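Local coordinates for precorrin-3 methylase (Rhodobacter capsulatus, PDB 3NUT), which probably transfers a methyl group from S-adenosyl-L-methionine to a precorrin intermediate in the biosynthesis of adenosylcobalamin, at residues 196-201 against 210-215; 70-75 against 106-111. All coordinates share one frame; numbering follows the deposited sequence.

Interaction 1. Residues 196-201 against 210-215; sequences LILFAR and ISVVEL
The carbonyl oxygen of Ser211 is held by two contacts: a hydrogen bond from Phe199 N at 2.8 Å, nearly along the C=O axis, and a CA-H...O contact from Leu198 CA. It sits in a beta hairpin whose antiparallel strands, 196-201 and 209-214, form one margin of the five-stranded mixed sheet of this tetrapyrrole methylase, with 209-214 outermost in the chain. Ser211 N returns the bond to Phe199 O, and Ile197 and Val213 make the second hydrogen-bonded pair, with Ile197 N 2.7 Å from Val213 O. On one face of the hairpin, Leu198 lies alongside Val212, both pointing the same way, and Ala200 CB meets Ile210 CG1 at 3.7 Å; helix 121-129 packs against this side. The other face carries Ile197, Phe199, Ser211 and Val213. With CG1 anti to its carbonyl carbon, Ile197 reaches Leu215 at the hairpin's open end, CG1 lying 3.9 Å from Leu215 CB and CD1 touching both CB and CD1 there. An alanine here would probably loosen that end of the hairpin, since CG1 and CD1 supply the side-chain contact with Leu215. Phe199 takes Val213 at its ring edge, CG2 approaching CE2 in the ring plane at 4.0 Å.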
loop_
_atom_site.group_PDB
_atom_site.type_symbol
_atom_site.label_atom_id
_atom_site.label_comp_id
_atom_site.label_asym_id
_atom_site.label_seq_id
_atom_site.Cartn_x
_atom_site.Cartn_y
_atom_site.Cartn_z
ATOM N N LEU A 196 4.839 6.429 -19.289
ATOM C CA LEU A 196 5.403 5.136 -18.956
ATOM C C LEU A 196 4.369 4.175 -18.338
ATOM O O LEU A 196 3.641 4.535 -17.423
ATOM C CB LEU A 196 6.590 5.328 -18.013
ATOM C CG LEU A 196 8.061 5.345 -18.478
ATOM C CD1 LEU A 196 8.309 5.706 -19.958
ATOM C CD2 LEU A 196 8.869 6.257 -17.557
ATOM N N ILE A 197 4.296 2.965 -18.883
ATOM C CA ILE A 197 3.489 1.894 -18.329
ATOM C C ILE A 197 4.390 0.693 -18.089
ATOM O O ILE A 197 5.299 0.400 -18.876
ATOM C CB ILE A 197 2.358 1.439 -19.269
ATOM C CG1 ILE A 197 1.773 2.622 -20.077
ATOM C CG2 ILE A 197 1.294 0.638 -18.485
ATOM C CD1 ILE A 197 0.948 3.660 -19.274
ATOM N N LEU A 198 4.106 0.008 -16.985
ATOM C CA LEU A 198 4.938 -1.058 -16.475
ATOM C C LEU A 198 4.056 -2.262 -16.283
ATOM O O LEU A 198 3.005 -2.166 -15.647
ATOM C CB LEU A 198 5.519 -0.678 -15.105
ATOM C CG LEU A 198 6.646 0.330 -14.926
ATOM C CD1 LEU A 198 6.205 1.781 -15.091
ATOM C CD2 LEU A 198 7.212 0.130 -13.532
ATOM N N PHE A 199 4.495 -3.394 -16.817
ATOM C CA PHE A 199 3.804 -4.649 -16.587
ATOM C C PHE A 199 4.716 -5.488 -15.710
ATOM O O PHE A 199 5.841 -5.855 -16.105
ATOM C CB PHE A 199 3.453 -5.358 -17.902
ATOM C CG PHE A 199 2.526 -4.564 -18.786
ATOM C CD1 PHE A 199 1.151 -4.765 -18.728
ATOM C CD2 PHE A 199 3.033 -3.606 -19.669
ATOM C CE1 PHE A 199 0.283 -4.026 -19.540
ATOM C CE2 PHE A 199 2.183 -2.864 -20.480
ATOM C CZ PHE A 199 0.797 -3.078 -20.416
ATOM N N ALA A 200 4.250 -5.743 -14.493
ATOM C CA ALA A 200 5.069 -6.471 -13.530
ATOM C C ALA A 200 4.402 -7.790 -13.179
ATOM O O ALA A 200 3.312 -7.845 -12.602
ATOM C CB ALA A 200 5.370 -5.628 -12.297
ATOM N N ARG A 201 5.084 -8.848 -13.579
ATOM C CA ARG A 201 4.506 -10.157 -13.611
ATOM C C ARG A 201 5.127 -11.016 -12.532
ATOM O O ARG A 201 6.354 -11.115 -12.436
ATOM C CB ARG A 201 4.734 -10.765 -15.016
ATOM C CG ARG A 201 4.383 -12.234 -15.130
ATOM C CD ARG A 201 4.838 -12.849 -16.470
ATOM N NE ARG A 201 5.163 -14.276 -16.316
ATOM C CZ ARG A 201 4.259 -15.233 -16.101
ATOM N NH1 ARG A 201 2.959 -14.932 -15.999
ATOM N NH2 ARG A 201 4.658 -16.493 -15.988
ATOM N N ILE A 210 9.447 -7.954 -15.553
ATOM C CA ILE A 210 8.932 -6.605 -15.552
ATOM C C ILE A 210 9.330 -5.897 -16.826
ATOM O O ILE A 210 10.520 -5.804 -17.143
ATOM C CB ILE A 210 9.431 -5.816 -14.319
ATOM C CG1 ILE A 210 8.863 -6.435 -13.040
ATOM C CG2 ILE A 210 9.038 -4.334 -14.416
ATOM C CD1 ILE A 210 9.333 -5.771 -11.786
ATOM N N SER A 211 8.335 -5.396 -17.548
ATOM C CA SER A 211 8.617 -4.649 -18.750
ATOM C C SER A 211 8.024 -3.258 -18.637
ATOM O O SER A 211 6.885 -3.078 -18.217
ATOM C CB SER A 211 8.107 -5.380 -19.996
ATOM O OG SER A 211 6.688 -5.462 -19.993
ATOM N N VAL A 212 8.833 -2.276 -18.993
ATOM C CA VAL A 212 8.414 -0.899 -18.993
ATOM C C VAL A 212 8.337 -0.470 -20.444
ATOM O O VAL A 212 9.316 -0.577 -21.177
ATOM C CB VAL A 212 9.435 -0.004 -18.281
ATOM C CG1 VAL A 212 8.809 1.353 -17.959
ATOM C CG2 VAL A 212 10.008 -0.697 -17.005
ATOM N N VAL A 213 7.166 -0.004 -20.860
ATOM C CA VAL A 213 6.979 0.523 -22.209
ATOM C C VAL A 213 6.210 1.844 -22.166
ATOM O O VAL A 213 5.529 2.138 -21.182
ATOM C CB VAL A 213 6.244 -0.492 -23.117
ATOM C CG1 VAL A 213 7.092 -1.758 -23.322
ATOM C CG2 VAL A 213 4.858 -0.831 -22.558
ATOM N N GLU A 214 6.307 2.646 -23.225
ATOM C CA GLU A 214 5.452 3.832 -23.330
ATOM C C GLU A 214 4.019 3.424 -23.673
ATOM O O GLU A 214 3.808 2.386 -24.295
ATOM C CB GLU A 214 5.986 4.783 -24.380
ATOM C CG GLU A 214 7.409 5.256 -24.132
ATOM C CD GLU A 214 8.072 5.729 -25.419
ATOM O OE1 GLU A 214 7.926 5.010 -26.443
ATOM O OE2 GLU A 214 8.722 6.806 -25.405
ATOM N N LEU A 215 3.051 4.235 -23.258
ATOM C CA LEU A 215 1.631 3.969 -23.500
ATOM C C LEU A 215 1.303 3.722 -24.967
ATOM O O LEU A 215 0.551 2.791 -25.286
ATOM C CB LEU A 215 0.786 5.118 -22.952
ATOM C CG LEU A 215 -0.730 5.195 -23.111
ATOM C CD1 LEU A 215 -1.453 4.009 -22.493
ATOM C CD2 LEU A 215 -1.233 6.503 -22.514
#

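Interaction 2. Residues 70-75 against 106-111; sequences HALEMA and PEHAGT
From helix 65-76, the Leu72 side chain reaches over to the connection between helix 94-104 and strand 113-116, where a short 3-10 segment runs into a type II beta turn. Leu72 CB lies over one face of the His108 imidazole in a CH-pi contact, 4.2 Å from the ring centroid and displaced toward the rim. CG stands anti to the carbonyl carbon (chi1 -65°), and the two methyls then part: CD1 rests 3.9 Å from both CB and CD2 of His108, whereas CD2 turns to Thr111, near OG1 and CG2. Glu107 CG covers the opposite face, so the ring is sandwiched between aliphatic carbons. Glu73 CG lies 3.8 Å from His108 NE2. One turn on from Leu72, Ala75 CB meets Thr111 CG2 at 3.9 Å, while Ala71 and Met74 pack on strand 80-85. The Thr111 hydroxyl donates to His108 O at 2.6 Å, on a carbonyl lone pair; that oxygen also accepts a hydrogen bond from Thr111 N, closing the turn. A water donates to both Leu72 O and Thr111 OG1. A second water, in plane at the His108 ring edge, lies 3.0 Å from NE2 and donates to Glu73 OE2 and, weakly, to Glu107 OE2. No direct hydrogen bond joins helix and turn; their contacts are van der Waals, the polar links run through water, and the two nearby carboxylates would probably favour a protonated His108.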
loop_
_atom_site.group_PDB
_atom_site.type_symbol
_atom_site.label_atom_id
_atom_site.label_comp_id
_atom_site.label_asym_id
_atom_site.label_seq_id
_atom_site.Cartn_x
_atom_site.Cartn_y
_atom_site.Cartn_z
ATOM N N HIS A 70 -19.247 -18.371 7.339
ATOM C CA HIS A 70 -18.869 -19.640 7.928
ATOM C C HIS A 70 -17.745 -19.452 8.933
ATOM O O HIS A 70 -17.749 -20.087 9.995
ATOM C CB HIS A 70 -18.450 -20.616 6.846
ATOM C CG HIS A 70 -17.980 -21.937 7.370
ATOM N ND1 HIS A 70 -16.892 -22.601 6.840
ATOM C CD2 HIS A 70 -18.460 -22.724 8.362
ATOM C CE1 HIS A 70 -16.730 -23.746 7.480
ATOM N NE2 HIS A 70 -17.665 -23.843 8.411
ATOM N N ALA A 71 -16.793 -18.589 8.586
ATOM C CA ALA A 71 -15.722 -18.223 9.490
ATOM C C ALA A 71 -16.293 -17.673 10.811
ATOM O O ALA A 71 -15.839 -18.041 11.887
ATOM C CB ALA A 71 -14.816 -17.189 8.831
ATOM N N LEU A 72 -17.300 -16.794 10.704
ATOM C CA LEU A 72 -17.950 -16.226 11.881
ATOM C C LEU A 72 -18.626 -17.303 12.712
ATOM O O LEU A 72 -18.604 -17.238 13.945
ATOM C CB LEU A 72 -18.972 -15.155 11.500
ATOM C CG LEU A 72 -18.555 -13.846 10.841
ATOM C CD1 LEU A 72 -19.833 -13.126 10.463
ATOM C CD2 LEU A 72 -17.730 -12.990 11.805
ATOM N N GLU A 73 -19.198 -18.299 12.040
ATOM C CA GLU A 73 -19.951 -19.354 12.724
ATOM C C GLU A 73 -19.039 -20.236 13.520
ATOM O O GLU A 73 -19.418 -20.711 14.598
ATOM C CB GLU A 73 -20.733 -20.231 11.736
ATOM C CG GLU A 73 -21.982 -19.572 11.132
ATOM C CD GLU A 73 -22.488 -20.315 9.884
ATOM O OE1 GLU A 73 -21.980 -21.411 9.577
ATOM O OE2 GLU A 73 -23.396 -19.817 9.203
ATOM N N MET A 74 -17.843 -20.486 12.974
ATOM C CA MET A 74 -16.861 -21.330 13.645
ATOM C C MET A 74 -16.309 -20.590 14.869
ATOM O O MET A 74 -16.103 -21.189 15.914
ATOM C CB MET A 74 -15.719 -21.725 12.713
ATOM C CG MET A 74 -16.090 -22.601 11.499
ATOM S SD MET A 74 -14.613 -22.845 10.378
ATOM C CE MET A 74 -14.169 -24.357 11.051
ATOM N N ALA A 75 -16.093 -19.285 14.725
ATOM C CA ALA A 75 -15.560 -18.488 15.807
ATOM C C ALA A 75 -16.517 -18.533 16.988
ATOM O O ALA A 75 -16.092 -18.442 18.133
ATOM C CB ALA A 75 -15.305 -17.062 15.358
ATOM N N PRO A 106 -26.492 -9.931 11.972
ATOM C CA PRO A 106 -26.389 -9.340 13.312
ATOM C C PRO A 106 -26.236 -10.363 14.473
ATOM O O PRO A 106 -25.812 -9.994 15.569
ATOM C CB PRO A 106 -27.681 -8.500 13.436
ATOM C CG PRO A 106 -28.594 -8.978 12.344
ATOM C CD PRO A 106 -27.695 -9.456 11.245
ATOM N N GLU A 107 -26.513 -11.636 14.220
ATOM C CA GLU A 107 -26.349 -12.664 15.266
ATOM C C GLU A 107 -24.881 -12.942 15.704
ATOM O O GLU A 107 -24.639 -13.642 16.705
ATOM C CB GLU A 107 -27.164 -13.954 14.951
ATOM C CG GLU A 107 -26.769 -14.820 13.708
ATOM C CD GLU A 107 -27.124 -14.217 12.314
ATOM O OE1 GLU A 107 -27.663 -13.083 12.226
ATOM O OE2 GLU A 107 -26.865 -14.901 11.286
ATOM N N HIS A 108 -23.928 -12.369 14.945
ATOM C CA HIS A 108 -22.483 -12.543 15.131
ATOM C C HIS A 108 -21.861 -11.194 15.517
ATOM O O HIS A 108 -20.640 -11.039 15.583
ATOM C CB HIS A 108 -21.828 -13.098 13.830
ATOM C CG HIS A 108 -22.365 -14.431 13.395
ATOM N ND1 HIS A 108 -22.472 -15.505 14.252
ATOM C CD2 HIS A 108 -22.835 -14.866 12.197
ATOM C CE1 HIS A 108 -22.994 -16.538 13.614
ATOM N NE2 HIS A 108 -23.226 -16.177 12.366
ATOM N N ALA A 109 -22.715 -10.191 15.721
ATOM C CA ALA A 109 -22.292 -8.929 16.292
ATOM C C ALA A 109 -21.544 -9.260 17.588
ATOM O O ALA A 109 -22.008 -10.089 18.390
ATOM C CB ALA A 109 -23.515 -8.053 16.596
ATOM N N GLY A 110 -20.393 -8.625 17.783
ATOM C CA GLY A 110 -19.577 -8.929 18.951
ATOM C C GLY A 110 -18.451 -9.932 18.721
ATOM O O GLY A 110 -17.522 -9.979 19.519
ATOM N N THR A 111 -18.505 -10.723 17.646
ATOM C CA THR A 111 -17.386 -11.609 17.317
ATOM C C THR A 111 -16.060 -10.846 17.398
ATOM O O THR A 111 -15.974 -9.718 16.931
ATOM C CB THR A 111 -17.515 -12.262 15.882
ATOM O OG1 THR A 111 -18.796 -12.906 15.709
ATOM C CG2 THR A 111 -16.393 -13.296 15.638
HETATM O O HOH W 1 -18.770 -15.496 16.284
HETATM O O HOH W 2 -24.932 -17.673 10.421
#

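Overall arrangement
Interactions 1 and 2 lie on opposite sides of the chain's centre, their own centres 43 Å apart and their nearest atoms about 30 Å, and they do not touch. Interaction 2 closes earlier in the chain and belongs to the region of the five-stranded parallel sheet, away from the annotated sites. Interaction 1 belongs to the five-stranded mixed sheet and reaches the bound S-adenosyl-L-homocysteine: Ala200 lines the pocket, its side chain about 6 Å from the ligand and about 4 Å from that of Val203, while the side chain of Phe199 is about 4 Å from that of Thr227. Both Val203 and Thr227 bind the ligand.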